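Local coordinates for protein phosphatidylinositol phosphate phosphatase (Schizosaccharomyces pombe, PDB 1I9Z) that removes the 5-phosphate from phosphatidylinositol 4,5-bisphosphate and soluble inositol polyphosphates, through its magnesium-dependent inositol polyphosphate 5-phosphatase domain, the part present here, at residues V60-I65 and S86-L91; G94-T97 and G101-Q104; L115-K120 and L160-S165; Q297-Y302 and P308-Y313. One frame throughout, in Å; residues are numbered along the deposited sequence.

Contact 1 (V60-I65 and S86-L91). With CA (calcium ion), chain B.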
loop_
_atom_site.group_PDB
_atom_site.type_symbol
_atom_site.label_atom_id
_atom_site.label_comp_id
_atom_site.label_asym_id
_atom_site.label_seq_id
_atom_site.Cartn_x
_atom_site.Cartn_y
_atom_site.Cartn_z
ATOM N N VAL A 60 1.423 7.162 3.414
ATOM C CA VAL A 60 0.146 7.609 3.935
ATOM C C VAL A 60 -0.845 7.969 2.836
ATOM O O VAL A 60 -0.554 8.812 1.971
ATOM C CB VAL A 60 0.353 8.870 4.832
ATOM C CG1 VAL A 60 -0.969 9.252 5.558
ATOM C CG2 VAL A 60 1.522 8.615 5.861
ATOM N N GLY A 61 -2.018 7.337 2.885
ATOM C CA GLY A 61 -3.055 7.603 1.936
ATOM C C GLY A 61 -4.289 8.128 2.632
ATOM O O GLY A 61 -4.761 7.575 3.670
ATOM N N PHE A 62 -4.821 9.220 2.084
ATOM C CA PHE A 62 -6.038 9.835 2.593
ATOM C C PHE A 62 -7.142 9.774 1.566
ATOM O O PHE A 62 -6.854 9.812 0.319
ATOM C CB PHE A 62 -5.828 11.363 2.904
ATOM C CG PHE A 62 -4.899 11.609 4.039
ATOM C CD1 PHE A 62 -3.630 12.092 3.810
ATOM C CD2 PHE A 62 -5.309 11.376 5.350
ATOM C CE1 PHE A 62 -2.742 12.362 4.926
ATOM C CE2 PHE A 62 -4.424 11.635 6.476
ATOM C CZ PHE A 62 -3.154 12.132 6.241
ATOM N N GLN A 63 -8.387 9.604 2.055
ATOM C CA GLN A 63 -9.563 9.738 1.201
ATOM C C GLN A 63 -10.430 10.866 1.787
ATOM O O GLN A 63 -10.399 11.141 3.005
ATOM C CB GLN A 63 -10.364 8.463 1.061
ATOM C CG GLN A 63 -9.434 7.272 0.567
ATOM C CD GLN A 63 -8.680 6.664 1.730
ATOM O OE1 GLN A 63 -9.241 6.544 2.829
ATOM N NE2 GLN A 63 -7.439 6.228 1.494
ATOM N N GLU A 64 -11.223 11.487 0.926
ATOM C CA GLU A 64 -12.091 12.608 1.321
ATOM C C GLU A 64 -11.386 13.770 2.028
ATOM O O GLU A 64 -11.862 14.259 3.086
ATOM C CB GLU A 64 -13.313 12.153 2.153
ATOM C CG GLU A 64 -14.102 11.081 1.388
ATOM C CD GLU A 64 -15.479 10.866 1.938
ATOM O OE1 GLU A 64 -16.094 11.860 2.406
ATOM O OE2 GLU A 64 -16.006 9.754 1.813
ATOM N N ILE A 65 -10.278 14.225 1.471
ATOM C CA ILE A 65 -9.593 15.415 2.046
ATOM C C ILE A 65 -10.660 16.532 2.037
ATOM O O ILE A 65 -10.711 17.417 2.919
ATOM C CB ILE A 65 -8.338 15.781 1.227
ATOM C CG1 ILE A 65 -7.225 14.798 1.622
ATOM C CG2 ILE A 65 -7.908 17.340 1.520
ATOM C CD1 ILE A 65 -5.970 14.946 0.856
ATOM N N SER A 86 2.107 18.890 5.893
ATOM C CA SER A 86 2.868 19.605 6.907
ATOM C C SER A 86 2.630 18.951 8.269
ATOM O O SER A 86 3.574 18.869 9.103
ATOM C CB SER A 86 2.392 21.097 6.941
ATOM O OG SER A 86 2.885 21.721 8.108
ATOM N N CYS A 87 1.388 18.526 8.532
ATOM C CA CYS A 87 1.128 17.885 9.837
ATOM C C CYS A 87 1.876 16.567 10.011
ATOM O O CYS A 87 2.449 16.289 11.068
ATOM C CB CYS A 87 -0.366 17.648 10.089
ATOM S SG CYS A 87 -1.331 19.134 10.384
ATOM N N VAL A 88 1.855 15.711 8.981
ATOM C CA VAL A 88 2.562 14.451 9.096
ATOM C C VAL A 88 4.066 14.662 9.237
ATOM O O VAL A 88 4.742 14.035 10.099
ATOM C CB VAL A 88 2.248 13.561 7.844
ATOM C CG1 VAL A 88 3.077 12.291 7.890
ATOM C CG2 VAL A 88 0.761 13.261 7.804
ATOM N N LYS A 89 4.618 15.558 8.421
ATOM C CA LYS A 89 6.041 15.821 8.485
ATOM C C LYS A 89 6.423 16.327 9.889
ATOM O O LYS A 89 7.437 15.919 10.440
ATOM C CB LYS A 89 6.412 16.884 7.432
ATOM C CG LYS A 89 7.925 17.159 7.209
ATOM C CD LYS A 89 8.165 18.324 6.141
ATOM C CE LYS A 89 7.798 17.909 4.628
ATOM N NZ LYS A 89 6.312 17.729 4.177
ATOM N N ARG A 90 5.618 17.220 10.454
ATOM C CA ARG A 90 5.970 17.772 11.807
ATOM C C ARG A 90 5.961 16.634 12.828
ATOM O O ARG A 90 6.815 16.513 13.708
ATOM C CB ARG A 90 4.965 18.822 12.256
ATOM C CG ARG A 90 5.572 20.204 12.427
ATOM C CD ARG A 90 4.512 21.272 12.746
ATOM N NE ARG A 90 3.589 21.420 11.619
ATOM C CZ ARG A 90 2.323 21.833 11.725
ATOM N NH1 ARG A 90 1.822 22.144 12.919
ATOM N NH2 ARG A 90 1.554 21.926 10.650
ATOM N N LEU A 91 4.972 15.790 12.704
ATOM C CA LEU A 91 4.851 14.682 13.626
ATOM C C LEU A 91 6.004 13.678 13.501
ATOM O O LEU A 91 6.613 13.260 14.522
ATOM C CB LEU A 91 3.454 14.081 13.377
ATOM C CG LEU A 91 2.727 13.157 14.327
ATOM C CD1 LEU A 91 2.523 13.745 15.759
ATOM C CD2 LEU A 91 1.375 12.922 13.647
HETATM CA CA CA B . -18.060 10.139 3.727
HETATM O O HOH W 1 -18.503 9.199 1.744
HETATM O O HOH W 2 -19.811 12.068 2.682
HETATM O O HOH W 3 -19.734 9.378 4.949
HETATM O O HOH W 4 -16.280 9.505 4.979
#
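Beyond Val60 and Phe62, the two strand residues that pack on Val88, the carboxylate oxygen Glu64 OE2 is gripped from several directions. It lies 2.8 Å from the calcium ion, accepts a hydrogen bond from Asn33 ND2 and has a weak one with His166 NE2. In this fold, the DNase I-like α/β sandwich of the endonuclease/exonuclease/phosphatase family, strand 57-63 thus delivers a metal ligand just beyond its C-terminal end while its middle is covered by helix 78-94. Four waters also bind the ion, waters 1 and 3 both at 2.2 Å from the calcium ion. Glu64 follows the strand with left-handed backbone angles (54°/48°), and its chain extends beyond CG toward the ion. Its other oxygen, OE1, also lies 2.9 Å from the calcium ion and accepts a hydrogen bond from the backbone N of Leu68.

Between residues 60-65 and 86-91 only 86 Å² is buried, all of it apolar. Val88 divides its two methyls between two strand residues: CG1 meets Val60 CG2 at 4.5 Å, and CG2 comes to Phe62 CZ at 4.4 Å, at the ring edge and near its plane. Around this spot Trp84 meets the Phe62 ring, and Phe118 of the adjoining strand also touches Val88. Within the helix, Arg90 NH2 donates in its guanidinium plane to Ser86 OG one turn earlier, at 2.9 Å and an N-H...O angle of 163°.

Contact 2 (G94-T97 and G101-Q104)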
loop_
_atom_site.group_PDB
_atom_site.type_symbol
_atom_site.label_atom_id
_atom_site.label_comp_id
_atom_site.label_asym_id
_atom_site.label_seq_id
_atom_site.Cartn_x
_atom_site.Cartn_y
_atom_site.Cartn_z
ATOM N N GLY A 94 9.193 15.306 14.821
ATOM C CA GLY A 94 9.054 15.523 16.248
ATOM C C GLY A 94 9.575 14.338 17.041
ATOM O O GLY A 94 9.950 14.456 18.222
ATOM N N LYS A 95 9.597 13.178 16.403
ATOM C CA LYS A 95 10.108 12.004 17.052
ATOM C C LYS A 95 11.616 11.907 16.785
ATOM O O LYS A 95 12.284 11.040 17.332
ATOM C CB LYS A 95 9.352 10.784 16.517
ATOM C CG LYS A 95 7.858 10.914 16.786
ATOM C CD LYS A 95 7.468 10.480 18.193
ATOM C CE LYS A 95 7.179 8.976 18.248
ATOM N NZ LYS A 95 6.646 8.491 19.590
ATOM N N CYS A 96 12.150 12.790 15.940
ATOM C CA CYS A 96 13.582 12.792 15.624
ATOM C C CYS A 96 14.317 13.869 16.397
ATOM O O CYS A 96 14.724 14.938 15.849
ATOM C CB CYS A 96 13.789 12.976 14.134
ATOM S SG CYS A 96 13.103 11.501 13.247
ATOM N N THR A 97 14.529 13.561 17.665
ATOM C CA THR A 97 15.162 14.517 18.563
ATOM C C THR A 97 16.628 14.762 18.330
ATOM O O THR A 97 17.138 15.834 18.676
ATOM C CB THR A 97 14.932 14.105 19.975
ATOM O OG1 THR A 97 15.362 12.758 20.141
ATOM C CG2 THR A 97 13.461 14.197 20.281
ATOM N N GLY A 101 15.833 13.876 10.195
ATOM C CA GLY A 101 14.493 13.401 10.317
ATOM C C GLY A 101 14.066 12.720 9.027
ATOM O O GLY A 101 14.796 11.926 8.391
ATOM N N TYR A 102 12.847 13.063 8.670
ATOM C CA TYR A 102 12.183 12.508 7.532
ATOM C C TYR A 102 11.953 13.607 6.519
ATOM O O TYR A 102 11.780 14.767 6.899
ATOM C CB TYR A 102 10.821 11.976 7.979
ATOM C CG TYR A 102 10.917 10.687 8.757
ATOM C CD1 TYR A 102 11.235 10.688 10.110
ATOM C CD2 TYR A 102 10.776 9.442 8.100
ATOM C CE1 TYR A 102 11.432 9.473 10.807
ATOM C CE2 TYR A 102 10.991 8.241 8.780
ATOM C CZ TYR A 102 11.318 8.261 10.124
ATOM O OH TYR A 102 11.624 7.086 10.787
ATOM N N VAL A 103 11.918 13.218 5.248
ATOM C CA VAL A 103 11.632 14.144 4.195
ATOM C C VAL A 103 10.479 13.541 3.375
ATOM O O VAL A 103 10.316 12.304 3.327
ATOM C CB VAL A 103 12.817 14.338 3.242
ATOM C CG1 VAL A 103 13.979 15.039 3.990
ATOM C CG2 VAL A 103 13.244 13.019 2.673
ATOM N N GLN A 104 9.705 14.424 2.736
ATOM C CA GLN A 104 8.623 13.946 1.855
ATOM C C GLN A 104 9.260 13.711 0.499
ATOM O O GLN A 104 9.830 14.619 -0.147
ATOM C CB GLN A 104 7.511 14.992 1.748
ATOM C CG GLN A 104 6.479 14.723 0.611
ATOM C CD GLN A 104 5.411 15.776 0.638
ATOM O OE1 GLN A 104 4.958 16.158 1.724
ATOM N NE2 GLN A 104 5.012 16.288 -0.547
#
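Cys96 turns its thiol into the corner formed by Gly101 and the ring of Tyr102, and these three residues account for nearly all of the 105 Å² buried here. The corner is part of the connection from helix 78-94 to strand 102-110, an outer strand of the six-stranded sheet in this DNase I-like fold. It holds a Cys sulfur-aromatic contact of the edge type. The evidence is geometric: SG is 4.8 Å from the centroid of the Tyr102 ring, and its direction lies 77° off the ring normal, so the sulfur sits beside the ring and not over it. Two neighbouring carbons share the approach, CE1 at 3.6 Å and CD1 at 3.7 Å from Cys96 SG.

Gly101 supplies the other wall. Its CA lies 3.8 Å from Cys96 SG and 3.9 Å from Cys96 CB, and its backbone conformation is uncommon for residues with a side chain. The Tyr102 ring is fixed at its far end, where Tyr102 OH hydrogen-bonds to Ala55 O, while Leu54 and Lys120 also touch it. The backbone N of Tyr102 donates to Asn93 OD1, tying the start of the strand to the last turn of the helix. On the loop side, the first torsion of Cys96 places SG anti to the carbonyl carbon (chi1 -65°), which aims the sulfur at the CD1-CE1 side of Tyr102.

Contact 3 (L115-K120 and L160-S165)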
loop_
_atom_site.group_PDB
_atom_site.type_symbol
_atom_site.label_atom_id
_atom_site.label_comp_id
_atom_site.label_asym_id
_atom_site.label_seq_id
_atom_site.Cartn_x
_atom_site.Cartn_y
_atom_site.Cartn_z
ATOM N N LEU A 115 -1.907 10.585 -1.782
ATOM C CA LEU A 115 -0.882 9.635 -1.346
ATOM C C LEU A 115 0.382 10.450 -1.099
ATOM O O LEU A 115 0.769 11.288 -1.920
ATOM C CB LEU A 115 -0.584 8.581 -2.475
ATOM C CG LEU A 115 0.416 7.490 -2.070
ATOM C CD1 LEU A 115 -0.231 6.583 -0.916
ATOM C CD2 LEU A 115 0.788 6.635 -3.357
ATOM N N MET A 116 1.003 10.256 0.051
ATOM C CA MET A 116 2.233 10.977 0.297
ATOM C C MET A 116 3.201 9.998 0.925
ATOM O O MET A 116 2.813 9.163 1.801
ATOM C CB MET A 116 1.974 12.191 1.219
ATOM C CG MET A 116 1.291 11.809 2.498
ATOM S SD MET A 116 0.709 13.339 3.453
ATOM C CE MET A 116 -0.568 13.908 2.553
ATOM N N ILE A 117 4.465 10.082 0.498
ATOM C CA ILE A 117 5.463 9.134 0.981
ATOM C C ILE A 117 6.650 9.889 1.615
ATOM O O ILE A 117 7.179 10.850 1.015
ATOM C CB ILE A 117 5.935 8.241 -0.210
ATOM C CG1 ILE A 117 4.751 7.368 -0.718
ATOM C CG2 ILE A 117 7.123 7.301 0.303
ATOM C CD1 ILE A 117 5.172 6.334 -1.794
ATOM N N PHE A 118 6.973 9.509 2.863
ATOM C CA PHE A 118 8.097 10.088 3.594
ATOM C C PHE A 118 9.155 9.024 3.872
ATOM O O PHE A 118 8.818 7.848 4.064
ATOM C CB PHE A 118 7.631 10.644 4.926
ATOM C CG PHE A 118 6.610 11.723 4.806
ATOM C CD1 PHE A 118 5.250 11.414 4.699
ATOM C CD2 PHE A 118 7.005 13.061 4.833
ATOM C CE1 PHE A 118 4.311 12.441 4.620
ATOM C CE2 PHE A 118 6.049 14.080 4.754
ATOM C CZ PHE A 118 4.727 13.754 4.647
ATOM N N CYS A 119 10.431 9.377 3.888
ATOM C CA CYS A 119 11.447 8.367 4.249
ATOM C C CYS A 119 12.485 9.056 5.111
ATOM O O CYS A 119 12.542 10.317 5.172
ATOM C CB CYS A 119 12.126 7.773 3.009
ATOM S SG CYS A 119 12.890 8.994 1.908
ATOM N N LYS A 120 13.285 8.241 5.793
ATOM C CA LYS A 120 14.366 8.803 6.592
ATOM C C LYS A 120 15.320 9.483 5.593
ATOM O O LYS A 120 15.495 8.995 4.469
ATOM C CB LYS A 120 15.105 7.687 7.293
ATOM C CG LYS A 120 14.356 7.076 8.440
ATOM C CD LYS A 120 15.112 5.787 8.888
ATOM C CE LYS A 120 14.586 5.207 10.212
ATOM N NZ LYS A 120 15.373 3.910 10.487
ATOM N N LEU A 160 9.354 -0.859 -5.822
ATOM C CA LEU A 160 8.159 -0.838 -4.992
ATOM C C LEU A 160 7.080 0.059 -5.584
ATOM O O LEU A 160 7.388 1.106 -6.135
ATOM C CB LEU A 160 8.511 -0.353 -3.574
ATOM C CG LEU A 160 9.530 -1.220 -2.805
ATOM C CD1 LEU A 160 10.957 -0.614 -3.018
ATOM C CD2 LEU A 160 9.117 -1.233 -1.319
ATOM N N CYS A 161 5.815 -0.360 -5.487
ATOM C CA CYS A 161 4.768 0.475 -5.993
ATOM C C CYS A 161 3.674 0.568 -4.963
ATOM O O CYS A 161 3.205 -0.468 -4.458
ATOM C CB CYS A 161 4.220 -0.057 -7.317
ATOM S SG CYS A 161 2.824 0.888 -8.007
ATOM N N PHE A 162 3.279 1.808 -4.631
ATOM C CA PHE A 162 2.222 2.060 -3.683
ATOM C C PHE A 162 1.014 2.736 -4.329
ATOM O O PHE A 162 1.143 3.750 -5.092
ATOM C CB PHE A 162 2.751 2.930 -2.517
ATOM C CG PHE A 162 3.779 2.249 -1.749
ATOM C CD1 PHE A 162 5.132 2.388 -2.093
ATOM C CD2 PHE A 162 3.399 1.380 -0.685
ATOM C CE1 PHE A 162 6.124 1.696 -1.386
ATOM C CE2 PHE A 162 4.372 0.688 0.019
ATOM C CZ PHE A 162 5.720 0.843 -0.324
ATOM N N ILE A 163 -0.169 2.192 -4.022
ATOM C CA ILE A 163 -1.387 2.722 -4.567
ATOM C C ILE A 163 -2.438 2.914 -3.506
ATOM O O ILE A 163 -2.698 1.985 -2.733
ATOM C CB ILE A 163 -2.017 1.767 -5.604
ATOM C CG1 ILE A 163 -0.950 1.312 -6.598
ATOM C CG2 ILE A 163 -3.202 2.429 -6.307
ATOM C CD1 ILE A 163 -0.903 -0.143 -6.766
ATOM N N THR A 164 -2.997 4.135 -3.403
ATOM C CA THR A 164 -4.151 4.293 -2.518
ATOM C C THR A 164 -5.378 4.599 -3.407
ATOM O O THR A 164 -5.251 5.160 -4.494
ATOM C CB THR A 164 -3.961 5.409 -1.426
ATOM O OG1 THR A 164 -5.017 5.277 -0.480
ATOM C CG2 THR A 164 -4.045 6.836 -2.077
ATOM N N SER A 165 -6.589 4.201 -2.993
ATOM C CA SER A 165 -7.794 4.416 -3.782
ATOM C C SER A 165 -9.010 4.679 -2.939
ATOM O O SER A 165 -9.016 4.433 -1.693
ATOM C CB SER A 165 -8.160 3.122 -4.580
ATOM O OG SER A 165 -7.055 2.854 -5.387
#
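Phe162 is the first residue of strand 160-165 to touch Leu115 and Ile117, and it does so across the core of a β sandwich; Cys161 before it points away from strand 115-120 and touches the loop residue Phe190. The segments belong to different sheets of the DNase I-like fold: their axes pass 8.2 Å apart and diverge from antiparallel, at 144°, a separation at which side chains rather than backbone bonds must join them.

With CG anti to the carbonyl carbon (chi1 -64°), the Phe162 ring swings its CD1 to 4.0 Å from Ile117 CD1, the two side chains crossing at about a right angle and the methyl meeting the ring obliquely. The backbone of Phe162 takes part too, since Leu115 CD2 rests 3.4 Å from Phe162 O. Ile163 again points away, as alternation along a strand requires, and touches Leu188 of a loop.

Next in line, Thr164 slides past Leu115 in the opposite direction. Its CG2 lies 3.9 Å from Leu115 CB, and its CB is 3.9 Å from Leu115 CD1, so the two leucine methyls are divided between Thr164 and the Phe162 carbonyl. With an alanine here in place of Leu115, both methyls would be gone, and a gap would probably open between the sheets beside Thr164 CB and Phe162 O. The polar branch of Thr164 turns to a strand of its own sheet: OG1, anti to the backbone N (chi1 -168°), hydrogen-bonds to Phe205 O.

Contact 4 (Q297-Y302 and P308-Y313)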
loop_
_atom_site.group_PDB
_atom_site.type_symbol
_atom_site.label_atom_id
_atom_site.label_comp_id
_atom_site.label_asym_id
_atom_site.label_seq_id
_atom_site.Cartn_x
_atom_site.Cartn_y
_atom_site.Cartn_z
ATOM N N GLN A 297 -3.994 -3.119 11.734
ATOM C CA GLN A 297 -4.971 -2.724 12.765
ATOM C C GLN A 297 -5.687 -1.417 12.438
ATOM O O GLN A 297 -5.190 -0.621 11.613
ATOM C CB GLN A 297 -4.219 -2.414 14.082
ATOM C CG GLN A 297 -3.809 -3.615 14.959
ATOM C CD GLN A 297 -4.976 -4.579 15.219
ATOM O OE1 GLN A 297 -6.142 -4.173 15.506
ATOM N NE2 GLN A 297 -4.684 -5.870 15.092
ATOM N N SER A 298 -6.799 -1.190 13.144
ATOM C CA SER A 298 -7.510 0.083 13.110
ATOM C C SER A 298 -7.066 0.790 14.419
ATOM O O SER A 298 -6.552 0.164 15.348
ATOM C CB SER A 298 -9.021 -0.070 13.036
ATOM O OG SER A 298 -9.582 -0.578 14.228
ATOM N N VAL A 299 -7.218 2.112 14.444
ATOM C CA VAL A 299 -6.781 2.896 15.594
ATOM C C VAL A 299 -7.907 3.785 16.029
ATOM O O VAL A 299 -8.649 4.301 15.234
ATOM C CB VAL A 299 -5.540 3.763 15.167
ATOM C CG1 VAL A 299 -5.255 4.852 16.204
ATOM C CG2 VAL A 299 -4.331 2.802 14.959
ATOM N N PRO A 300 -8.018 4.017 17.328
ATOM C CA PRO A 300 -9.104 4.859 17.814
ATOM C C PRO A 300 -8.910 6.375 17.645
ATOM O O PRO A 300 -8.505 7.066 18.600
ATOM C CB PRO A 300 -9.245 4.442 19.309
ATOM C CG PRO A 300 -8.240 3.325 19.520
ATOM C CD PRO A 300 -7.206 3.468 18.427
ATOM N N LEU A 301 -9.119 6.894 16.433
ATOM C CA LEU A 301 -9.164 8.361 16.190
ATOM C C LEU A 301 -10.622 8.609 15.819
ATOM O O LEU A 301 -11.224 7.805 15.085
ATOM C CB LEU A 301 -8.285 8.847 15.051
ATOM C CG LEU A 301 -6.779 8.892 15.310
ATOM C CD1 LEU A 301 -6.128 9.694 14.177
ATOM C CD2 LEU A 301 -6.508 9.600 16.701
ATOM N N TYR A 302 -11.181 9.736 16.260
ATOM C CA TYR A 302 -12.615 9.975 16.149
ATOM C C TYR A 302 -13.040 11.184 15.317
ATOM O O TYR A 302 -14.209 11.631 15.408
ATOM C CB TYR A 302 -13.135 10.149 17.622
ATOM C CG TYR A 302 -13.009 8.892 18.480
ATOM C CD1 TYR A 302 -11.805 8.566 19.150
ATOM C CD2 TYR A 302 -14.103 8.052 18.622
ATOM C CE1 TYR A 302 -11.708 7.382 19.975
ATOM C CE2 TYR A 302 -14.050 6.885 19.398
ATOM C CZ TYR A 302 -12.833 6.567 20.073
ATOM O OH TYR A 302 -12.763 5.450 20.856
ATOM N N PRO A 308 -9.136 5.182 11.158
ATOM C CA PRO A 308 -7.951 5.055 10.330
ATOM C C PRO A 308 -7.386 3.647 10.592
ATOM O O PRO A 308 -7.725 3.006 11.638
ATOM C CB PRO A 308 -6.986 6.174 10.852
ATOM C CG PRO A 308 -7.434 6.400 12.272
ATOM C CD PRO A 308 -8.906 5.976 12.393
ATOM N N ILE A 309 -6.570 3.150 9.657
ATOM C CA ILE A 309 -5.943 1.824 9.823
ATOM C C ILE A 309 -4.466 1.905 9.406
ATOM O O ILE A 309 -4.003 2.928 8.840
ATOM C CB ILE A 309 -6.616 0.741 8.926
ATOM C CG1 ILE A 309 -6.573 1.165 7.459
ATOM C CG2 ILE A 309 -8.067 0.554 9.346
ATOM C CD1 ILE A 309 -6.934 0.009 6.440
ATOM N N TYR A 310 -3.690 0.882 9.754
ATOM C CA TYR A 310 -2.314 0.833 9.290
ATOM C C TYR A 310 -1.875 -0.620 9.156
ATOM O O TYR A 310 -2.524 -1.537 9.714
ATOM C CB TYR A 310 -1.334 1.593 10.228
ATOM C CG TYR A 310 -1.131 0.902 11.572
ATOM C CD1 TYR A 310 -0.115 -0.049 11.731
ATOM C CD2 TYR A 310 -1.991 1.133 12.618
ATOM C CE1 TYR A 310 0.048 -0.747 12.938
ATOM C CE2 TYR A 310 -1.868 0.408 13.836
ATOM C CZ TYR A 310 -0.856 -0.500 13.983
ATOM O OH TYR A 310 -0.686 -1.143 15.197
ATOM N N ALA A 311 -0.775 -0.825 8.437
ATOM C CA ALA A 311 -0.189 -2.149 8.312
ATOM C C ALA A 311 1.316 -1.903 8.324
ATOM O O ALA A 311 1.776 -0.816 7.884
ATOM C CB ALA A 311 -0.621 -2.828 6.961
ATOM N N THR A 312 2.090 -2.883 8.835
ATOM C CA THR A 312 3.543 -2.749 8.810
ATOM C C THR A 312 4.160 -3.920 8.032
ATOM O O THR A 312 3.602 -5.047 7.992
ATOM C CB THR A 312 4.132 -2.714 10.233
ATOM O OG1 THR A 312 3.669 -3.857 10.967
ATOM C CG2 THR A 312 3.714 -1.466 10.937
ATOM N N TYR A 313 5.296 -3.652 7.412
ATOM C CA TYR A 313 6.009 -4.668 6.621
ATOM C C TYR A 313 7.518 -4.539 6.743
ATOM O O TYR A 313 8.051 -3.471 7.117
ATOM C CB TYR A 313 5.738 -4.503 5.130
ATOM C CG TYR A 313 4.283 -4.533 4.745
ATOM C CD1 TYR A 313 3.525 -3.360 4.644
ATOM C CD2 TYR A 313 3.656 -5.751 4.525
ATOM C CE1 TYR A 313 2.141 -3.400 4.332
ATOM C CE2 TYR A 313 2.269 -5.825 4.210
ATOM C CZ TYR A 313 1.518 -4.633 4.122
ATOM O OH TYR A 313 0.202 -4.673 3.812
#
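The ring of Tyr310 meets Val299 edge-on: Val299 CG2 lies in its plane, 3.6 Å from CE2. Gln297 CB approaches the same carbon, CE2 of Tyr310, obliquely at 3.7 Å, and the glutamine amide plane stands 63° from the ring plane. The Phe28 ring meets that of Tyr310 nearly parallel, at about 10°. With a serine in place of Tyr310, Val299 CG2 and Gln297 CB would probably lose the surface they pack on.

These side chains sit at the end of a β hairpin, strands 292-298 and 309-320, whose connecting loop carries Asp305 of the inositol bisphosphate pocket. Gln297 and Tyr310 form an antiparallel hydrogen-bonded pair: Tyr310 N to Gln297 O is 2.8 Å, and Gln297 N to Tyr310 O is 3.0 Å. Ser298 and Ile309 follow as a non-hydrogen-bonded pair. Just past the paired strands, Val299 N donates to Pro308 O at 3.0 Å, tilted 28° from the carbonyl plane.

Beyond it, Pro300 centres an inverse gamma turn, with Leu301 N bonded to Val299 O at 2.9 Å. After the turn, Leu301 crosses the ring of Pro308 at about a right angle, Leu301 CB 3.8 Å from Pro308 CG.

All four contacts reach the six-stranded sheet and follow one another along the chain. Contacts 1 and 3 have centres 12 Å apart and share neighbouring strands, 57-63 and 113-120, joined by Val60 O to Met116 N. The centres of contacts 2 and 3 are about 17 Å apart, but strand 102-110 pairs with 113-120 at the edge of the sheet. Contact 4, at the opposite edge, touches none of the others; its centre is about 20 Å from that of contact 2. Contact 1 lays a helix on the sheet and reaches the calcium site through Glu64; contact 3 bridges to the second sheet; contact 4 closes the base of the loop carrying Asp305 of the ligand pocket.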